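Local coordinates for exoribonuclease II, mitochondrial (Candida glabrata, PDB 6F3H), which degrades RNA from the 3' end as the magnesium-dependent, RNB-family nuclease of the mitochondrial degradosome mtEXO, working in tight coupling with its helicase partner, at residues V261-L265 / Y292-R296; I426-D430 / E489-F493; Y509-V514 / L618-F622. The protein carries 1 engineered substitution. All coordinates share one frame. Residues are numbered along the deposited sequence.

Interaction 1: residues V261-L265 / Y292-R296; sequences VITRL and YDYIR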
loop_
_atom_site.group_PDB
_atom_site.type_symbol
_atom_site.label_atom_id
_atom_site.label_comp_id
_atom_site.label_asym_id
_atom_site.label_seq_id
_atom_site.Cartn_x
_atom_site.Cartn_y
_atom_site.Cartn_z
ATOM N N VAL A 261 -28.425 -15.931 8.334
ATOM C CA VAL A 261 -28.735 -14.683 9.016
ATOM C C VAL A 261 -29.922 -13.996 8.367
ATOM O O VAL A 261 -30.883 -13.601 9.042
ATOM C CB VAL A 261 -27.498 -13.781 8.995
ATOM C CG1 VAL A 261 -27.860 -12.415 9.488
ATOM C CG2 VAL A 261 -26.388 -14.424 9.809
ATOM N N ILE A 262 -29.860 -13.838 7.045
ATOM C CA ILE A 262 -30.936 -13.196 6.296
ATOM C C ILE A 262 -32.225 -13.946 6.517
ATOM O O ILE A 262 -33.279 -13.355 6.768
ATOM C CB ILE A 262 -30.586 -13.123 4.801
ATOM C CG1 ILE A 262 -29.612 -11.970 4.560
ATOM C CG2 ILE A 262 -31.850 -13.027 3.955
ATOM C CD1 ILE A 262 -28.714 -12.169 3.362
ATOM N N THR A 263 -32.158 -15.262 6.421
ATOM C CA THR A 263 -33.354 -16.056 6.609
ATOM C C THR A 263 -33.945 -15.841 7.987
ATOM O O THR A 263 -35.136 -15.546 8.122
ATOM C CB THR A 263 -33.009 -17.516 6.420
ATOM O OG1 THR A 263 -32.325 -17.675 5.172
ATOM C CG2 THR A 263 -34.256 -18.324 6.422
ATOM N N ARG A 264 -33.114 -15.904 9.026
ATOM C CA ARG A 264 -33.704 -15.841 10.350
ATOM C C ARG A 264 -34.279 -14.459 10.638
ATOM O O ARG A 264 -35.206 -14.326 11.444
ATOM C CB ARG A 264 -32.684 -16.300 11.405
ATOM C CG ARG A 264 -33.187 -16.137 12.819
ATOM C CD ARG A 264 -32.570 -17.130 13.780
ATOM N NE ARG A 264 -33.513 -17.371 14.881
ATOM C CZ ARG A 264 -33.661 -16.568 15.932
ATOM N NH1 ARG A 264 -34.555 -16.857 16.886
ATOM N NH2 ARG A 264 -32.910 -15.477 16.043
ATOM N N LEU A 265 -33.803 -13.440 9.946
ATOM C CA LEU A 265 -34.253 -12.091 10.220
ATOM C C LEU A 265 -35.500 -11.668 9.456
ATOM O O LEU A 265 -36.177 -10.735 9.896
ATOM C CB LEU A 265 -33.128 -11.127 9.903
ATOM C CG LEU A 265 -32.028 -11.082 10.944
ATOM C CD1 LEU A 265 -31.203 -9.906 10.615
ATOM C CD2 LEU A 265 -32.589 -10.946 12.346
ATOM N N TYR A 292 -28.998 -12.309 20.523
ATOM C CA TYR A 292 -28.782 -11.764 19.199
ATOM C C TYR A 292 -27.323 -11.464 18.945
ATOM O O TYR A 292 -27.000 -10.391 18.440
ATOM C CB TYR A 292 -29.610 -10.490 19.022
ATOM C CG TYR A 292 -31.105 -10.728 18.988
ATOM C CD1 TYR A 292 -31.695 -11.441 17.945
ATOM C CD2 TYR A 292 -31.928 -10.258 19.999
ATOM C CE1 TYR A 292 -33.079 -11.671 17.903
ATOM C CE2 TYR A 292 -33.312 -10.486 19.971
ATOM C CZ TYR A 292 -33.880 -11.187 18.926
ATOM O OH TYR A 292 -35.241 -11.405 18.919
ATOM N N ASP A 293 -26.422 -12.388 19.264
ATOM C CA ASP A 293 -25.041 -12.055 18.955
ATOM C C ASP A 293 -24.801 -12.103 17.456
ATOM O O ASP A 293 -23.927 -11.392 16.942
ATOM C CB ASP A 293 -24.050 -12.960 19.687
ATOM C CG ASP A 293 -22.679 -12.275 19.893
ATOM O OD1 ASP A 293 -22.653 -11.048 20.159
ATOM O OD2 ASP A 293 -21.626 -12.945 19.776
ATOM N N TYR A 294 -25.570 -12.913 16.734
ATOM C CA TYR A 294 -25.397 -12.901 15.292
ATOM C C TYR A 294 -25.657 -11.529 14.687
ATOM O O TYR A 294 -25.138 -11.228 13.610
ATOM C CB TYR A 294 -26.280 -13.955 14.658
ATOM C CG TYR A 294 -27.765 -13.715 14.744
ATOM C CD1 TYR A 294 -28.486 -14.062 15.881
ATOM C CD2 TYR A 294 -28.457 -13.185 13.673
ATOM C CE1 TYR A 294 -29.853 -13.866 15.943
ATOM C CE2 TYR A 294 -29.823 -12.987 13.720
ATOM C CZ TYR A 294 -30.520 -13.327 14.848
ATOM O OH TYR A 294 -31.896 -13.132 14.857
ATOM N N ILE A 295 -26.400 -10.668 15.370
ATOM C CA ILE A 295 -26.588 -9.333 14.830
ATOM C C ILE A 295 -25.428 -8.435 15.184
ATOM O O ILE A 295 -25.035 -7.569 14.400
ATOM C CB ILE A 295 -27.907 -8.732 15.327
ATOM C CG1 ILE A 295 -29.080 -9.602 14.886
ATOM C CG2 ILE A 295 -28.038 -7.298 14.862
ATOM C CD1 ILE A 295 -30.432 -8.953 15.100
ATOM N N ARG A 296 -24.855 -8.598 16.360
ATOM C CA ARG A 296 -23.683 -7.798 16.630
ATOM C C ARG A 296 -22.646 -8.079 15.570
ATOM O O ARG A 296 -22.096 -7.154 14.962
ATOM C CB ARG A 296 -23.152 -8.089 18.016
ATOM C CG ARG A 296 -24.001 -7.476 19.064
ATOM C CD ARG A 296 -23.238 -7.350 20.326
ATOM N NE ARG A 296 -22.914 -8.594 20.999
ATOM C CZ ARG A 296 -22.950 -8.704 22.322
ATOM N NH1 ARG A 296 -23.309 -7.658 23.050
ATOM N NH2 ARG A 296 -22.642 -9.839 22.922
#
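Tyr294 is the bump of this helix-helix contact. More of its surface is covered than that of any other residue here, 95 Å² of the 244 Å² summed over both sides, and its CA-to-CB bond points toward helix 251-281. The ring enters a shallow hollow lined by Val261, Arg264 and Leu265, side chains of one face of that helix: Val261 and Leu265 are four residues apart, one helical turn, and Leu265 N bonds to Val261 O (3.1 Å). Val261 and Leu265 both meet the ring at its edge, with Val261 CG1 4.3 Å from Tyr294 CD2 and Leu265 CD2 3.7 Å from Tyr294 CE2. The nearest CA atoms, those of Val261 and Tyr294, are still 7.3 Å apart, so side chains alone bridge the gap. Leu265 makes the return bump: its CD2 reaches past the tyrosine to Ile295 CD1 (4.0 Å), wedging between two consecutive side chains.

Polar groups border the apolar contact. Arg264 NH2 lies 2.8 Å from Tyr294 OH, but the 118° angle at the hydrogen marks this bond as weak, and the same nitrogen comes within 4.2 Å of Tyr292 CE1. The stronger partner of the guanidinium is Glu272, farther along helix 251-281, through a salt bridge; Tyr292 OH makes a weak hydrogen bond to the same carboxylate.

Tyr292 is the N-cap of helix 293-303, which follows helix 285-291 directly. This all-helical region lies about 31 Å, nearest atoms, from the bound RNA. Ile295 packs on Phe276 of helix 251-281, while Ile262 and Leu265 touch helix 311-322, joining three helices in one bundle.

Interaction 2: residues I426-D430 / E489-F493; sequences IHIAD and ETISF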
loop_
_atom_site.group_PDB
_atom_site.type_symbol
_atom_site.label_atom_id
_atom_site.label_comp_id
_atom_site.label_asym_id
_atom_site.label_seq_id
_atom_site.Cartn_x
_atom_site.Cartn_y
_atom_site.Cartn_z
ATOM N N ILE A 426 27.524 0.779 5.266
ATOM C CA ILE A 426 26.115 0.702 5.586
ATOM C C ILE A 426 25.846 -0.717 5.985
ATOM O O ILE A 426 25.926 -1.631 5.157
ATOM C CB ILE A 426 25.251 1.106 4.402
ATOM C CG1 ILE A 426 25.895 2.308 3.752
ATOM C CG2 ILE A 426 23.855 1.424 4.870
ATOM C CD1 ILE A 426 25.889 3.509 4.671
ATOM N N HIS A 427 25.531 -0.900 7.247
ATOM C CA HIS A 427 25.343 -2.226 7.791
ATOM C C HIS A 427 23.862 -2.452 7.934
ATOM O O HIS A 427 23.187 -1.747 8.684
ATOM C CB HIS A 427 26.044 -2.396 9.126
ATOM C CG HIS A 427 27.399 -1.796 9.133
ATOM N ND1 HIS A 427 28.444 -2.350 8.434
ATOM C CD2 HIS A 427 27.891 -0.707 9.766
ATOM C CE1 HIS A 427 29.516 -1.602 8.612
ATOM N NE2 HIS A 427 29.209 -0.604 9.422
ATOM N N ILE A 428 23.372 -3.424 7.206
ATOM C CA ILE A 428 21.968 -3.745 7.183
ATOM C C ILE A 428 21.820 -5.022 7.985
ATOM O O ILE A 428 22.638 -5.937 7.848
ATOM C CB ILE A 428 21.507 -3.925 5.729
ATOM C CG1 ILE A 428 21.569 -2.592 5.000
ATOM C CG2 ILE A 428 20.093 -4.390 5.716
ATOM C CD1 ILE A 428 21.191 -1.418 5.871
ATOM N N ALA A 429 20.804 -5.081 8.834
ATOM C CA ALA A 429 20.568 -6.326 9.545
ATOM C C ALA A 429 20.456 -7.464 8.538
ATOM O O ALA A 429 20.091 -7.246 7.376
ATOM C CB ALA A 429 19.306 -6.222 10.388
ATOM N N ASP A 430 20.749 -8.689 8.946
ATOM C CA ASP A 430 20.762 -9.803 8.007
ATOM C C ASP A 430 19.740 -10.836 8.442
ATOM O O ASP A 430 20.084 -11.918 8.937
ATOM C CB ASP A 430 22.142 -10.434 7.874
ATOM C CG ASP A 430 22.113 -11.635 6.987
ATOM O OD1 ASP A 430 21.488 -11.535 5.907
ATOM O OD2 ASP A 430 22.693 -12.671 7.368
ATOM N N GLU A 489 25.568 -9.876 13.260
ATOM C CA GLU A 489 25.746 -10.150 11.845
ATOM C C GLU A 489 25.048 -9.110 10.992
ATOM O O GLU A 489 23.942 -8.663 11.298
ATOM C CB GLU A 489 25.218 -11.533 11.503
ATOM C CG GLU A 489 25.398 -12.546 12.612
ATOM C CD GLU A 489 25.369 -13.969 12.088
ATOM O OE1 GLU A 489 25.910 -14.198 10.979
ATOM O OE2 GLU A 489 24.805 -14.855 12.772
ATOM N N THR A 490 25.699 -8.721 9.913
ATOM C CA THR A 490 25.132 -7.727 9.037
ATOM C C THR A 490 25.328 -8.184 7.623
ATOM O O THR A 490 26.051 -9.144 7.345
ATOM C CB THR A 490 25.803 -6.362 9.128
ATOM O OG1 THR A 490 26.985 -6.392 8.321
ATOM C CG2 THR A 490 26.166 -6.057 10.522
ATOM N N ILE A 491 24.730 -7.418 6.731
ATOM C CA ILE A 491 25.151 -7.344 5.353
ATOM C C ILE A 491 25.599 -5.918 5.135
ATOM O O ILE A 491 24.805 -4.986 5.296
ATOM C CB ILE A 491 24.023 -7.703 4.383
ATOM C CG1 ILE A 491 23.540 -9.130 4.632
ATOM C CG2 ILE A 491 24.513 -7.575 2.963
ATOM C CD1 ILE A 491 22.654 -9.680 3.487
ATOM N N SER A 492 26.849 -5.739 4.746
ATOM C CA SER A 492 27.421 -4.412 4.762
ATOM C C SER A 492 27.881 -4.003 3.375
ATOM O O SER A 492 28.507 -4.780 2.643
ATOM C CB SER A 492 28.555 -4.348 5.775
ATOM O OG SER A 492 28.094 -4.790 7.043
ATOM N N PHE A 493 27.564 -2.764 3.037
ATOM C CA PHE A 493 27.836 -2.200 1.731
ATOM C C PHE A 493 28.808 -1.067 1.939
ATOM O O PHE A 493 28.502 -0.119 2.658
ATOM C CB PHE A 493 26.560 -1.681 1.094
ATOM C CG PHE A 493 25.484 -2.707 1.024
ATOM C CD1 PHE A 493 24.716 -3.001 2.152
ATOM C CD2 PHE A 493 25.229 -3.388 -0.158
ATOM C CE1 PHE A 493 23.717 -3.964 2.102
ATOM C CE2 PHE A 493 24.235 -4.345 -0.209
ATOM C CZ PHE A 493 23.477 -4.635 0.919
#
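Four main-chain hydrogen bonds define the pairing of residues 426-430 with 489-493. Ile426 N donates to Phe493 O and Phe493 N to Ile426 O, both at 2.9 Å; Ile428 N donates to Ile491 O (2.9 Å) and Ile491 N to Ile428 O (2.8 Å). Angles at the hydrogens of 160-170° show these bonds to be nearly straight. They make Ile426-Phe493 and Ile428-Ile491 antiparallel hydrogen-bonded pairs, with His427-Ser492 the non-hydrogen-bonded pair between them (CA-CA 4.3 Å). A CA-H...O contact, Ser492 CA to Ile426 O at 3.2 Å, adds to the backbone set.

Strands 421-429 and 488-499 are inner members of the mixed sheet in the RNB catalytic domain, flanked by 410-416 and 505-519. Metal-binding Asp410 lies on 410-416, its side chain about 4 Å from that of Ile428 at the nearest atoms, so this pairing lies next to the strand carrying a magnesium ligand; the Ile428 side chain is about 9 Å from the bound ion.

Apolar packing occupies the sheet face that carries Ile426, Ile428, Ile491 and Phe493. Ile428 CG1 lies 3.9 Å from Phe493 CE1, a diagonal contact, while helices 603-625 and 703-716 cover this face: Phe493 packs on Cys619, Ile491 on His713.

His427 ND1 and Ser492 OG, on the other face, share a 2.8 Å hydrogen bond. Thr490 OG1, from alongside, donates a very short one, 2.3 Å, to Ser492 OG; His427 NE2 continues the chain to Ser413. Beyond the paired residues, Asp430 OD1 comes within 3.3 Å of Ile491 CD1 and is hydrogen-bonded to His713. Glu489 forms salt bridges with Arg478 and Arg389.

Interaction 3: residues Y509-V514 / L618-F622; sequences YDTFQV and LCAAF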
loop_
_atom_site.group_PDB
_atom_site.type_symbol
_atom_site.label_atom_id
_atom_site.label_comp_id
_atom_site.label_asym_id
_atom_site.label_seq_id
_atom_site.Cartn_x
_atom_site.Cartn_y
_atom_site.Cartn_z
ATOM N N TYR A 509 32.347 4.056 -7.745
ATOM C CA TYR A 509 31.618 2.792 -7.783
ATOM C C TYR A 509 32.576 1.611 -7.760
ATOM O O TYR A 509 32.195 0.510 -7.348
ATOM C CB TYR A 509 30.703 2.706 -9.007
ATOM C CG TYR A 509 29.953 1.382 -9.093
ATOM C CD1 TYR A 509 28.975 1.050 -8.166
ATOM C CD2 TYR A 509 30.260 0.443 -10.076
ATOM C CE1 TYR A 509 28.306 -0.167 -8.233
ATOM C CE2 TYR A 509 29.591 -0.776 -10.146
ATOM C CZ TYR A 509 28.618 -1.073 -9.222
ATOM O OH TYR A 509 27.963 -2.286 -9.292
ATOM N N ASP A 510 33.812 1.816 -8.192
ATOM C CA ASP A 510 34.791 0.754 -8.094
ATOM C C ASP A 510 35.140 0.462 -6.631
ATOM O O ASP A 510 35.554 -0.657 -6.319
ATOM C CB ASP A 510 36.010 1.162 -8.928
ATOM C CG ASP A 510 36.979 0.025 -9.172
ATOM O OD1 ASP A 510 37.363 -0.664 -8.208
ATOM O OD2 ASP A 510 37.368 -0.172 -10.344
ATOM N N THR A 511 34.933 1.422 -5.716
ATOM C CA THR A 511 35.039 1.131 -4.282
ATOM C C THR A 511 33.948 0.190 -3.799
ATOM O O THR A 511 34.128 -0.521 -2.801
ATOM C CB THR A 511 34.922 2.390 -3.436
ATOM O OG1 THR A 511 35.677 3.450 -4.013
ATOM C CG2 THR A 511 35.440 2.096 -2.064
ATOM N N PHE A 512 32.800 0.220 -4.461
ATOM C CA PHE A 512 31.607 -0.396 -3.919
ATOM C C PHE A 512 31.828 -1.866 -3.656
ATOM O O PHE A 512 32.317 -2.600 -4.516
ATOM C CB PHE A 512 30.433 -0.215 -4.877
ATOM C CG PHE A 512 29.168 -0.887 -4.414
ATOM C CD1 PHE A 512 28.314 -0.262 -3.520
ATOM C CD2 PHE A 512 28.839 -2.159 -4.857
ATOM C CE1 PHE A 512 27.141 -0.890 -3.084
ATOM C CE2 PHE A 512 27.676 -2.784 -4.427
ATOM C CZ PHE A 512 26.825 -2.148 -3.538
ATOM N N GLN A 513 31.396 -2.307 -2.493
ATOM C CA GLN A 513 31.664 -3.667 -2.095
ATOM C C GLN A 513 30.523 -4.162 -1.222
ATOM O O GLN A 513 29.953 -3.394 -0.444
ATOM C CB GLN A 513 32.984 -3.713 -1.349
ATOM C CG GLN A 513 33.576 -5.059 -1.217
ATOM C CD GLN A 513 34.567 -5.077 -0.105
ATOM O OE1 GLN A 513 34.896 -6.128 0.425
ATOM N NE2 GLN A 513 35.034 -3.897 0.286
ATOM N N VAL A 514 30.182 -5.438 -1.357
ATOM C CA VAL A 514 29.154 -6.045 -0.529
ATOM C C VAL A 514 29.802 -7.194 0.221
ATOM O O VAL A 514 30.480 -8.025 -0.394
ATOM C CB VAL A 514 27.957 -6.540 -1.370
ATOM C CG1 VAL A 514 26.797 -6.999 -0.474
ATOM C CG2 VAL A 514 27.469 -5.488 -2.350
ATOM N N LEU A 618 22.602 1.990 -5.522
ATOM C CA LEU A 618 23.784 1.253 -5.946
ATOM C C LEU A 618 23.499 -0.231 -6.126
ATOM O O LEU A 618 24.029 -0.852 -7.052
ATOM C CB LEU A 618 24.910 1.455 -4.947
ATOM C CG LEU A 618 25.506 2.858 -5.085
ATOM C CD1 LEU A 618 26.598 3.100 -4.064
ATOM C CD2 LEU A 618 25.998 3.102 -6.506
ATOM N N CYS A 619 22.669 -0.826 -5.264
ATOM C CA CYS A 619 22.357 -2.237 -5.475
ATOM C C CYS A 619 21.592 -2.454 -6.755
ATOM O O CYS A 619 21.637 -3.553 -7.320
ATOM C CB CYS A 619 21.574 -2.824 -4.322
ATOM S SG CYS A 619 22.625 -3.209 -2.995
ATOM N N ALA A 620 20.874 -1.438 -7.216
ATOM C CA ALA A 620 20.324 -1.503 -8.554
ATOM C C ALA A 620 21.433 -1.802 -9.546
ATOM O O ALA A 620 21.381 -2.796 -10.282
ATOM C CB ALA A 620 19.627 -0.188 -8.896
ATOM N N ALA A 621 22.479 -0.968 -9.532
ATOM C CA ALA A 621 23.598 -1.159 -10.444
ATOM C C ALA A 621 24.189 -2.545 -10.283
ATOM O O ALA A 621 24.448 -3.250 -11.266
ATOM C CB ALA A 621 24.653 -0.091 -10.187
ATOM N N PHE A 622 24.353 -2.967 -9.041
ATOM C CA PHE A 622 25.012 -4.227 -8.747
ATOM C C PHE A 622 24.216 -5.404 -9.295
ATOM O O PHE A 622 24.767 -6.273 -9.981
ATOM C CB PHE A 622 25.182 -4.306 -7.239
ATOM C CG PHE A 622 26.013 -5.441 -6.757
ATOM C CD1 PHE A 622 27.393 -5.380 -6.813
ATOM C CD2 PHE A 622 25.420 -6.523 -6.132
ATOM C CE1 PHE A 622 28.164 -6.412 -6.304
ATOM C CE2 PHE A 622 26.178 -7.558 -5.629
ATOM C CZ PHE A 622 27.550 -7.503 -5.709
#
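Leu618 opens the helix side of this contact, with CB 3.7 Å from Phe512 CE1 and CD2 4.0 Å from Tyr509 CD1, so it touches both aromatic side chains. Cys619 points its CA-to-CB bond away from residues 509-514, yet its SG still comes 4.4 Å from Phe512 CZ. Ala621 faces Tyr509, CB to CE1 at 4.1 Å. Phe622, one turn after Leu618, receives the edge of Phe512 on its face: centroids 5.6 Å apart and planes at 60° describe an offset edge-to-face pair. Its face also carries a CH-pi contact, Val514 CG2 lying 4.0 Å from the Phe622 ring centroid and 16° off the normal. The segment axes of helix 618-622 and strand 512-514 run at 79°, 10.4 Å apart at closest approach, where the chain has just turned a corner at 509-511. With 332 Å² buried, the contacts are chiefly apolar and aromatic; the Tyr509 hydroxyl rests against the helix backbone without hydrogen-bonding to it, so attachment depends mainly on apolar packing.

Along the chain the three contacts come in series: interaction 1, then 2, then 3. Interaction 1 belongs to the helical region before the RNB sheet; its centre is 54 Å from that of interaction 2 and 61 Å from that of interaction 3, on the opposite side of the chain's centre. Interactions 2 and 3 have centres only 14 Å apart and share one sheet, in which strands 488-499 and 505-519 are neighbours. Phe493 joins them, its CE2 lying 3.4 Å from Cys619 SG and 3.7 Å from Val514 CG1. The RNB-domain sheet and its covering helix therefore form one continuous core, whereas the helical contact is a separate packing unit remote from the magnesium.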